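Local structure of protein argonaute (Methanocaldococcus jannaschii, 5G5S) at residues A[33-36]-A[37-41]; A[163-167]-A[168-172]; A[579-582]-A[583-587]; A[693-697]-A[698-702]. The protein uses short single-stranded DNA guides to find and cut complementary target DNA, and may defend the cell against invading genetic elements. All coordinates share one frame; numbering follows the deposited sequence.

Overall arrangement
All four contacts are local, each joining residues a few positions apart. Interaction 1 lies in the N-terminal domain, well out from the body of the chain, its centre 38 Å from the chain's centre. Interaction 2 belongs to the PAZ domain, where the side chain of L167 comes within about 9 Å of the side chain of Y196, which meets the 3'-end of the guide. Interactions 3 and 4 share the PIWI domain, with centres 31 Å apart: D582 is about 9 Å from E543 and K694 about 4 Å from D690, side chain to side chain, E543 and D690 being probable active-site residues. Interactions 2 and 4 are the nearest pair, about 11 Å between closest atoms.

Interaction 1: residues A[33-36]-A[37-41]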
loop_
_atom_site.group_PDB
_atom_site.type_symbol
_atom_site.label_atom_id
_atom_site.label_comp_id
_atom_site.label_asym_id
_atom_site.label_seq_id
_atom_site.Cartn_x
_atom_site.Cartn_y
_atom_site.Cartn_z
ATOM N N SER A 33 -31.805 26.527 -17.497
ATOM C CA SER A 33 -31.444 27.888 -17.096
ATOM C C SER A 33 -29.925 28.106 -17.215
ATOM O O SER A 33 -29.165 27.143 -17.355
ATOM C CB SER A 33 -31.920 28.168 -15.672
ATOM O OG SER A 33 -31.345 27.266 -14.742
ATOM N N PHE A 34 -29.493 29.378 -17.169
ATOM C CA PHE A 34 -28.088 29.763 -17.277
ATOM C C PHE A 34 -27.290 29.460 -16.001
ATOM O O PHE A 34 -27.817 29.562 -14.892
ATOM C CB PHE A 34 -27.965 31.249 -17.683
ATOM C CG PHE A 34 -26.566 31.829 -17.663
ATOM C CD1 PHE A 34 -25.663 31.547 -18.683
ATOM C CD2 PHE A 34 -26.153 32.654 -16.622
ATOM C CE1 PHE A 34 -24.368 32.072 -18.656
ATOM C CE2 PHE A 34 -24.859 33.180 -16.597
ATOM C CZ PHE A 34 -23.975 32.885 -17.614
ATOM N N VAL A 35 -26.007 29.100 -16.178
ATOM C CA VAL A 35 -25.053 28.821 -15.099
ATOM C C VAL A 35 -23.691 29.478 -15.378
ATOM O O VAL A 35 -23.187 29.399 -16.502
ATOM C CB VAL A 35 -24.919 27.315 -14.730
ATOM C CG1 VAL A 35 -26.077 26.844 -13.856
ATOM C CG2 VAL A 35 -24.765 26.430 -15.966
ATOM N N ASN A 36 -23.106 30.096 -14.358
ATOM C CA ASN A 36 -21.815 30.760 -14.495
ATOM C C ASN A 36 -20.663 29.778 -14.345
ATOM O O ASN A 36 -20.873 28.593 -14.103
ATOM C CB ASN A 36 -21.678 31.867 -13.454
ATOM C CG ASN A 36 -21.568 31.328 -12.043
ATOM O OD1 ASN A 36 -21.581 30.119 -11.826
ATOM N ND2 ASN A 36 -21.457 32.228 -11.076
ATOM N N GLU A 37 -19.443 30.286 -14.471
ATOM C CA GLU A 37 -18.227 29.477 -14.357
ATOM C C GLU A 37 -17.955 28.895 -12.965
ATOM O O GLU A 37 -17.264 27.890 -12.829
ATOM C CB GLU A 37 -17.005 30.235 -14.863
ATOM C CG GLU A 37 -15.856 29.311 -15.222
ATOM C CD GLU A 37 -16.289 28.207 -16.165
ATOM O OE1 GLU A 37 -16.985 28.516 -17.155
ATOM O OE2 GLU A 37 -15.933 27.036 -15.919
ATOM N N ALA A 38 -18.497 29.541 -11.938
ATOM C CA ALA A 38 -18.313 29.126 -10.549
ATOM C C ALA A 38 -19.412 28.182 -10.058
ATOM O O ALA A 38 -19.524 27.914 -8.864
ATOM C CB ALA A 38 -18.214 30.341 -9.642
ATOM N N PHE A 39 -20.224 27.696 -10.989
ATOM C CA PHE A 39 -21.339 26.803 -10.693
ATOM C C PHE A 39 -20.993 25.461 -10.047
ATOM O O PHE A 39 -21.756 24.987 -9.208
ATOM C CB PHE A 39 -22.169 26.554 -11.947
ATOM C CG PHE A 39 -23.332 25.642 -11.716
ATOM C CD1 PHE A 39 -24.309 25.974 -10.794
ATOM C CD2 PHE A 39 -23.445 24.454 -12.409
ATOM C CE1 PHE A 39 -25.380 25.139 -10.571
ATOM C CE2 PHE A 39 -24.517 23.614 -12.191
ATOM C CZ PHE A 39 -25.483 23.956 -11.270
ATOM N N ASN A 40 -19.878 24.846 -10.444
ATOM C CA ASN A 40 -19.470 23.544 -9.895
ATOM C C ASN A 40 -20.539 22.463 -10.043
ATOM O O ASN A 40 -21.139 22.013 -9.074
ATOM C CB ASN A 40 -18.947 23.636 -8.457
ATOM C CG ASN A 40 -18.202 22.390 -8.035
ATOM O OD1 ASN A 40 -18.033 21.459 -8.821
ATOM N ND2 ASN A 40 -17.748 22.369 -6.792
ATOM N N PHE A 41 -20.761 22.062 -11.286
ATOM C CA PHE A 41 -21.777 21.089 -11.656
ATOM C C PHE A 41 -21.618 19.738 -10.966
ATOM O O PHE A 41 -22.606 19.153 -10.538
ATOM C CB PHE A 41 -21.712 20.899 -13.175
ATOM C CG PHE A 41 -22.789 20.022 -13.743
ATOM C CD1 PHE A 41 -24.118 20.254 -13.454
ATOM C CD2 PHE A 41 -22.469 18.995 -14.606
ATOM C CE1 PHE A 41 -25.106 19.456 -13.994
ATOM C CE2 PHE A 41 -23.450 18.194 -15.148
ATOM C CZ PHE A 41 -24.773 18.425 -14.843
#
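With CG anti to the backbone N (chi1 180°), the ring of F39 swings back toward V35, whose chi1 of -79° sets CG1 beside its own backbone N and over that ring. The methyl sits above the middle of one face: V35 CG1 is 3.5 Å from the centroid of the F39 ring and only 7° off its normal, a clear CH-pi contact. Its nearest single ring atom is CD1, with V35 CG1 to F39 CD1 at 3.6 Å, and V35 CB adds a touch at F39 CG. Between the two residues the chain reverses in a type I beta turn from N36 to F39, closed by a weak hydrogen bond from F39 N to N36 O of 3.3 Å. The N36 side chain turns OD1 toward the backbone of the turn, 3.1 Å from A38 N, with ND2 beside A38 CB. The loop leads from strand 25-31 to helix 41-47 of the N-terminal domain. N40 is the N-cap of that helix, its OD1 making a weak hydrogen bond to R43 N, and the F39 ring also meets that of F44. With its closing bond weak, the contact rests largely on dispersion between a methyl and a ring face.

Interaction 2: residues A[163-167]-A[168-172]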
loop_
_atom_site.group_PDB
_atom_site.type_symbol
_atom_site.label_atom_id
_atom_site.label_comp_id
_atom_site.label_asym_id
_atom_site.label_seq_id
_atom_site.Cartn_x
_atom_site.Cartn_y
_atom_site.Cartn_z
ATOM N N ILE A 163 -2.722 12.120 16.841
ATOM C CA ILE A 163 -1.691 12.456 17.823
ATOM C C ILE A 163 -1.913 13.923 18.178
ATOM O O ILE A 163 -1.861 14.784 17.300
ATOM C CB ILE A 163 -0.260 12.170 17.301
ATOM C CG1 ILE A 163 -0.145 10.762 16.630
ATOM C CG2 ILE A 163 0.785 12.420 18.390
ATOM C CD1 ILE A 163 0.511 9.597 17.434
ATOM N N THR A 164 -2.258 14.182 19.445
ATOM C CA THR A 164 -2.563 15.524 19.958
ATOM C C THR A 164 -1.321 16.431 20.016
ATOM O O THR A 164 -1.426 17.637 19.762
ATOM C CB THR A 164 -3.396 15.441 21.242
ATOM O OG1 THR A 164 -2.715 14.616 22.189
ATOM C CG2 THR A 164 -4.802 14.888 20.982
ATOM N N LYS A 165 -0.148 15.833 20.305
ATOM C CA LYS A 165 1.148 16.519 20.277
ATOM C C LYS A 165 1.443 16.703 18.786
ATOM O O LYS A 165 1.320 15.737 18.024
ATOM C CB LYS A 165 2.246 15.648 20.939
ATOM C CG LYS A 165 3.612 16.334 21.057
ATOM C CD LYS A 165 4.751 15.335 21.245
ATOM C CE LYS A 165 5.017 14.976 22.688
ATOM N NZ LYS A 165 6.048 13.914 22.808
ATOM N N HIS A 166 1.773 17.935 18.360
ATOM C CA HIS A 166 2.035 18.236 16.950
ATOM C C HIS A 166 3.204 17.464 16.323
ATOM O O HIS A 166 4.081 16.967 17.031
ATOM C CB HIS A 166 2.197 19.728 16.738
ATOM C CG HIS A 166 3.450 20.259 17.333
ATOM N ND1 HIS A 166 3.463 20.800 18.603
ATOM C CD2 HIS A 166 4.703 20.287 16.828
ATOM C CE1 HIS A 166 4.706 21.190 18.810
ATOM N NE2 HIS A 166 5.494 20.881 17.777
ATOM N N LEU A 167 3.218 17.410 14.986
ATOM C CA LEU A 167 4.194 16.693 14.177
ATOM C C LEU A 167 5.686 16.995 14.453
ATOM O O LEU A 167 6.457 16.042 14.567
ATOM C CB LEU A 167 3.802 16.751 12.683
ATOM C CG LEU A 167 4.630 15.995 11.644
ATOM C CD1 LEU A 167 4.752 14.518 11.971
ATOM C CD2 LEU A 167 4.029 16.175 10.268
ATOM N N TRP A 168 6.074 18.280 14.625
ATOM C CA TRP A 168 7.469 18.666 14.911
ATOM C C TRP A 168 7.999 18.205 16.279
ATOM O O TRP A 168 9.109 17.662 16.335
ATOM C CB TRP A 168 7.720 20.164 14.659
ATOM C CG TRP A 168 9.153 20.625 14.786
ATOM C CD1 TRP A 168 9.607 21.684 15.519
ATOM C CD2 TRP A 168 10.314 20.042 14.163
ATOM N NE1 TRP A 168 10.970 21.809 15.381
ATOM C CE2 TRP A 168 11.430 20.816 14.553
ATOM C CE3 TRP A 168 10.519 18.949 13.301
ATOM C CZ2 TRP A 168 12.733 20.534 14.108
ATOM C CZ3 TRP A 168 11.812 18.643 12.899
ATOM C CH2 TRP A 168 12.899 19.441 13.285
ATOM N N ASP A 169 7.222 18.406 17.373
ATOM C CA ASP A 169 7.629 17.964 18.718
ATOM C C ASP A 169 7.573 16.458 18.808
ATOM O O ASP A 169 8.407 15.850 19.486
ATOM C CB ASP A 169 6.738 18.560 19.830
ATOM C CG ASP A 169 7.170 19.910 20.381
ATOM O OD1 ASP A 169 7.715 20.730 19.599
ATOM O OD2 ASP A 169 6.850 20.200 21.560
ATOM N N PHE A 170 6.585 15.852 18.117
ATOM C CA PHE A 170 6.392 14.414 18.089
ATOM C C PHE A 170 7.627 13.718 17.527
ATOM O O PHE A 170 8.074 12.713 18.096
ATOM C CB PHE A 170 5.109 14.054 17.316
ATOM C CG PHE A 170 4.815 12.578 17.301
ATOM C CD1 PHE A 170 4.231 11.958 18.400
ATOM C CD2 PHE A 170 5.186 11.791 16.220
ATOM C CE1 PHE A 170 3.986 10.583 18.399
ATOM C CE2 PHE A 170 4.950 10.418 16.226
ATOM C CZ PHE A 170 4.336 9.825 17.308
ATOM N N VAL A 171 8.203 14.279 16.438
ATOM C CA VAL A 171 9.403 13.740 15.775
ATOM C C VAL A 171 10.716 14.194 16.466
ATOM O O VAL A 171 11.773 14.248 15.834
ATOM C CB VAL A 171 9.393 13.910 14.222
ATOM C CG1 VAL A 171 8.193 13.205 13.600
ATOM C CG2 VAL A 171 9.447 15.380 13.791
ATOM N N ASN A 172 10.624 14.506 17.786
ATOM C CA ASN A 172 11.701 14.943 18.687
ATOM C C ASN A 172 12.572 16.062 18.105
ATOM O O ASN A 172 13.783 16.092 18.325
ATOM C CB ASN A 172 12.533 13.737 19.170
ATOM C CG ASN A 172 11.790 12.821 20.123
ATOM O OD1 ASN A 172 11.280 13.242 21.183
ATOM N ND2 ASN A 172 11.738 11.540 19.776
#
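Backbone bonds from F170 N to H166 O (2.9 Å) and from V171 N to L167 O (3.1 Å) build the short helix 167-170 of the PAZ domain, which binds the 3'-end of the guide DNA; H166 is the N-cap residue, and a Schellman motif, N172 in the C-prime place, ends the helix. Just before it the chain leaves strand 150-163, and I163 reaches across to the helix: its CG2 lies 3.5 Å from CD1 of F170, while I163 CD1 meets the same ring further out, at CE1 and CZ. The two side chains cross at about a right angle. K165 runs over the first turn, its CD packed 3.7 Å from F170 N and near the plane of the phenyl ring at its edge. On the buried face L167 CD1 touches V171 CG1, and both side chains continue onto L178 of helix 175-179. I163, L167 and F170 also rest on L257 of strand 255-260, so the helix is packed against the domain's sheet. H166, with chi1 at 70°, brings its imidazole edge to the helix start. There NE2 gives a weak, bent hydrogen bond of 2.9 Å to D169 OD1, the ring and carboxylate planes turned 52° apart, and the same OD1 forms a salt bridge with R173 NE.

Interaction 3: residues A[579-582]-A[583-587]; sequences ERND and LKEIS
The carbonyl of E579 receives L583 N at 2.8 Å, the donor coming in nearly in line with the C=O, in helix 577-590 of the PIWI domain, the helical limb of a beta-alpha-beta unit between strands 566-571 and 593-600. Three more bonds of the same i to i+4 kind follow it, K584 N to R580 O, E585 N to N581 O and I586 N to D582 O, each with its donor tilted by less than 30° from the carbonyl plane. The side chains of the second turn lie back over the carbonyls of the first. L583 has CG anti to its carbonyl carbon (chi1 -70°), which lays CG 3.4 Å from E579 O; beyond that its branch reaches L547 and I551 of helix 547-556 and F644 of strand 636-645. K584 CG comes equally close to R580 O, at 3.4 Å, before the chain bends and carries CE past the N581 backbone. E585 CG sits 3.3 Å from N581 O. The polar ends of E579 and R580 have partners outside the two segments: E579 takes bonds from Q576 N and L547 N, while R580 NH2 hydrogen-bonds N577 OD1 and NH1 forms a salt bridge with E649. At the last residue of the segment, S587 turns its hydroxyl back along the helix, and S587 OG donates to K584 O at 2.7 Å.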
loop_
_atom_site.group_PDB
_atom_site.type_symbol
_atom_site.label_atom_id
_atom_site.label_comp_id
_atom_site.label_asym_id
_atom_site.label_seq_id
_atom_site.Cartn_x
_atom_site.Cartn_y
_atom_site.Cartn_z
ATOM N N GLU A 579 -7.922 7.824 -21.046
ATOM C CA GLU A 579 -6.915 6.766 -21.132
ATOM C C GLU A 579 -7.374 5.590 -22.002
ATOM O O GLU A 579 -6.538 4.995 -22.683
ATOM C CB GLU A 579 -6.571 6.225 -19.733
ATOM C CG GLU A 579 -5.763 7.137 -18.831
ATOM C CD GLU A 579 -5.558 6.560 -17.443
ATOM O OE1 GLU A 579 -4.644 5.721 -17.266
ATOM O OE2 GLU A 579 -6.330 6.930 -16.530
ATOM N N ARG A 580 -8.683 5.227 -21.941
ATOM C CA ARG A 580 -9.286 4.083 -22.639
ATOM C C ARG A 580 -8.987 4.021 -24.130
ATOM O O ARG A 580 -8.568 2.976 -24.619
ATOM C CB ARG A 580 -10.800 3.977 -22.367
ATOM C CG ARG A 580 -11.148 3.632 -20.912
ATOM C CD ARG A 580 -12.608 3.246 -20.709
ATOM N NE ARG A 580 -13.552 4.279 -21.151
ATOM C CZ ARG A 580 -14.700 4.035 -21.781
ATOM N NH1 ARG A 580 -15.063 2.788 -22.059
ATOM N NH2 ARG A 580 -15.490 5.037 -22.143
ATOM N N ASN A 581 -9.160 5.137 -24.836
ATOM C CA ASN A 581 -8.888 5.233 -26.268
ATOM C C ASN A 581 -7.392 5.188 -26.561
ATOM O O ASN A 581 -6.995 4.614 -27.576
ATOM C CB ASN A 581 -9.504 6.488 -26.860
ATOM C CG ASN A 581 -9.277 6.596 -28.349
ATOM O OD1 ASN A 581 -9.870 5.856 -29.144
ATOM N ND2 ASN A 581 -8.326 7.440 -28.743
ATOM N N ASP A 582 -6.571 5.810 -25.698
ATOM C CA ASP A 582 -5.116 5.813 -25.847
ATOM C C ASP A 582 -4.572 4.394 -25.655
ATOM O O ASP A 582 -3.640 3.999 -26.360
ATOM C CB ASP A 582 -4.464 6.781 -24.841
ATOM C CG ASP A 582 -4.635 8.266 -25.125
ATOM O OD1 ASP A 582 -5.580 8.630 -25.857
ATOM O OD2 ASP A 582 -3.852 9.068 -24.571
ATOM N N LEU A 583 -5.176 3.628 -24.712
ATOM C CA LEU A 583 -4.802 2.239 -24.438
ATOM C C LEU A 583 -5.243 1.319 -25.565
ATOM O O LEU A 583 -4.523 0.376 -25.882
ATOM C CB LEU A 583 -5.301 1.762 -23.075
ATOM C CG LEU A 583 -4.616 2.366 -21.841
ATOM C CD1 LEU A 583 -5.303 1.912 -20.579
ATOM C CD2 LEU A 583 -3.126 2.027 -21.793
ATOM N N LYS A 584 -6.377 1.642 -26.222
ATOM C CA LYS A 584 -6.883 0.947 -27.409
ATOM C C LYS A 584 -5.872 1.097 -28.557
ATOM O O LYS A 584 -5.540 0.104 -29.193
ATOM C CB LYS A 584 -8.251 1.504 -27.842
ATOM C CG LYS A 584 -9.426 0.879 -27.107
ATOM C CD LYS A 584 -10.749 1.137 -27.834
ATOM C CE LYS A 584 -11.554 2.244 -27.207
ATOM N NZ LYS A 584 -12.760 2.569 -28.015
ATOM N N GLU A 585 -5.341 2.323 -28.771
ATOM C CA GLU A 585 -4.346 2.635 -29.811
ATOM C C GLU A 585 -2.973 2.012 -29.529
ATOM O O GLU A 585 -2.347 1.495 -30.450
ATOM C CB GLU A 585 -4.220 4.158 -30.047
ATOM C CG GLU A 585 -5.487 4.834 -30.559
ATOM C CD GLU A 585 -6.082 4.254 -31.827
ATOM O OE1 GLU A 585 -5.425 4.346 -32.890
ATOM O OE2 GLU A 585 -7.198 3.691 -31.754
ATOM N N ILE A 586 -2.516 2.061 -28.266
ATOM C CA ILE A 586 -1.243 1.497 -27.813
ATOM C C ILE A 586 -1.164 -0.026 -28.060
ATOM O O ILE A 586 -0.119 -0.507 -28.503
ATOM C CB ILE A 586 -0.924 1.944 -26.346
ATOM C CG1 ILE A 586 0.127 3.053 -26.337
ATOM C CG2 ILE A 586 -0.500 0.794 -25.429
ATOM C CD1 ILE A 586 0.070 3.974 -25.130
ATOM N N SER A 587 -2.272 -0.762 -27.805
ATOM C CA SER A 587 -2.353 -2.212 -27.989
ATOM C C SER A 587 -2.140 -2.592 -29.445
ATOM O O SER A 587 -1.433 -3.566 -29.721
ATOM C CB SER A 587 -3.681 -2.764 -27.470
ATOM O OG SER A 587 -4.789 -2.351 -28.258
#

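Interaction 4: residues A[693-697]-A[698-702]; sequences VKALG and KNWKI
A Schellman motif ends helix 684-697 of the PIWI domain, the helix that also carries D690, a probable manganese ligand; N699, at positive phi, is its C-prime residue. Its two bonds are W700 N to A695 O at 3.1 Å, close to straight at 158°, and N699 N to L696 O at 3.2 Å, whose donor stands well above the carbonyl plane. One residue earlier, K698 N still bonds K694 O at 3.0 Å and leans weakly on A695 O as well, so A695 O is held by two backbone donors. The reversal folds the following residues back against the helix. W700 brings its indole alongside A695, CD1 lying 3.7 Å from A695 CB, and A695 O is near the ring plane at its edge. L696, whose CG is anti to the backbone N (chi1 -158°), sends both methyls to I702: CD1 is 3.6 Å from I702 CG1, and CD2 touches I702 CD1, the two side chains crossing at a slant. K698 lies with CG over K694 O, 3.3 Å away. Around this, A695 packs on F714 and W700 on Y713 near the C-terminus, while L696 reaches V517 of strand 517-525. Main-chain bonds to the A695 and L696 carbonyls and apolar packing thus act together where the chain leaves the helix, and probably hold its direction.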
loop_
_atom_site.group_PDB
_atom_site.type_symbol
_atom_site.label_atom_id
_atom_site.label_comp_id
_atom_site.label_asym_id
_atom_site.label_seq_id
_atom_site.Cartn_x
_atom_site.Cartn_y
_atom_site.Cartn_z
ATOM N N VAL A 693 8.237 4.112 -3.886
ATOM C CA VAL A 693 7.696 5.476 -3.935
ATOM C C VAL A 693 7.801 6.151 -2.554
ATOM O O VAL A 693 8.237 7.305 -2.485
ATOM C CB VAL A 693 6.295 5.542 -4.615
ATOM C CG1 VAL A 693 5.656 6.928 -4.491
ATOM C CG2 VAL A 693 6.402 5.150 -6.090
ATOM N N LYS A 694 7.506 5.401 -1.460
ATOM C CA LYS A 694 7.645 5.899 -0.085
ATOM C C LYS A 694 9.112 6.190 0.232
ATOM O O LYS A 694 9.409 7.256 0.780
ATOM C CB LYS A 694 7.054 4.927 0.965
ATOM C CG LYS A 694 5.542 4.677 0.885
ATOM C CD LYS A 694 4.686 5.934 1.083
ATOM C CE LYS A 694 3.261 5.736 0.620
ATOM N NZ LYS A 694 2.579 7.033 0.356
ATOM N N ALA A 695 10.018 5.262 -0.142
ATOM C CA ALA A 695 11.465 5.359 0.054
ATOM C C ALA A 695 12.038 6.595 -0.639
ATOM O O ALA A 695 12.846 7.312 -0.048
ATOM C CB ALA A 695 12.160 4.105 -0.459
ATOM N N LEU A 696 11.579 6.871 -1.871
ATOM C CA LEU A 696 12.015 8.034 -2.630
ATOM C C LEU A 696 11.512 9.341 -1.991
ATOM O O LEU A 696 12.215 10.357 -2.027
ATOM C CB LEU A 696 11.567 7.895 -4.091
ATOM C CG LEU A 696 12.323 8.695 -5.158
ATOM C CD1 LEU A 696 13.761 9.046 -4.737
ATOM C CD2 LEU A 696 12.314 7.952 -6.469
ATOM N N GLY A 697 10.325 9.276 -1.378
ATOM C CA GLY A 697 9.717 10.379 -0.646
ATOM C C GLY A 697 10.500 10.686 0.617
ATOM O O GLY A 697 10.554 11.842 1.042
ATOM N N LYS A 698 11.133 9.654 1.226
ATOM C CA LYS A 698 11.971 9.869 2.404
ATOM C C LYS A 698 13.425 10.206 2.074
ATOM O O LYS A 698 14.279 10.258 2.962
ATOM C CB LYS A 698 11.791 8.835 3.528
ATOM C CG LYS A 698 11.684 7.397 3.124
ATOM C CD LYS A 698 11.205 6.536 4.279
ATOM C CE LYS A 698 9.710 6.462 4.393
ATOM N NZ LYS A 698 9.312 5.567 5.505
ATOM N N ASN A 699 13.668 10.530 0.793
ATOM C CA ASN A 699 14.949 10.916 0.228
ATOM C C ASN A 699 16.033 9.832 0.232
ATOM O O ASN A 699 17.211 10.132 0.446
ATOM C CB ASN A 699 15.418 12.319 0.704
ATOM C CG ASN A 699 14.395 13.413 0.449
ATOM O OD1 ASN A 699 14.012 13.702 -0.698
ATOM N ND2 ASN A 699 13.896 14.021 1.520
ATOM N N TRP A 700 15.629 8.563 -0.051
ATOM C CA TRP A 700 16.551 7.437 -0.249
ATOM C C TRP A 700 17.190 7.693 -1.624
ATOM O O TRP A 700 16.546 8.288 -2.500
ATOM C CB TRP A 700 15.798 6.095 -0.336
ATOM C CG TRP A 700 15.634 5.344 0.948
ATOM C CD1 TRP A 700 14.642 5.506 1.873
ATOM C CD2 TRP A 700 16.415 4.223 1.389
ATOM N NE1 TRP A 700 14.792 4.593 2.894
ATOM C CE2 TRP A 700 15.869 3.789 2.619
ATOM C CE3 TRP A 700 17.545 3.559 0.878
ATOM C CZ2 TRP A 700 16.406 2.716 3.342
ATOM C CZ3 TRP A 700 18.068 2.490 1.592
ATOM C CH2 TRP A 700 17.511 2.089 2.816
ATOM N N LYS A 701 18.434 7.234 -1.820
ATOM C CA LYS A 701 19.165 7.383 -3.081
ATOM C C LYS A 701 18.595 6.450 -4.161
ATOM O O LYS A 701 18.208 5.319 -3.858
ATOM C CB LYS A 701 20.652 7.067 -2.846
ATOM C CG LYS A 701 21.576 7.359 -4.021
ATOM C CD LYS A 701 23.017 6.945 -3.728
ATOM C CE LYS A 701 23.360 5.581 -4.280
ATOM N NZ LYS A 701 24.794 5.247 -4.070
ATOM N N ILE A 702 18.550 6.930 -5.417
ATOM C CA ILE A 702 18.143 6.138 -6.575
ATOM C C ILE A 702 19.456 5.609 -7.131
ATOM O O ILE A 702 20.315 6.407 -7.537
ATOM C CB ILE A 702 17.378 6.956 -7.658
ATOM C CG1 ILE A 702 16.101 7.604 -7.116
ATOM C CG2 ILE A 702 17.096 6.105 -8.912
ATOM C CD1 ILE A 702 15.635 8.794 -7.953
#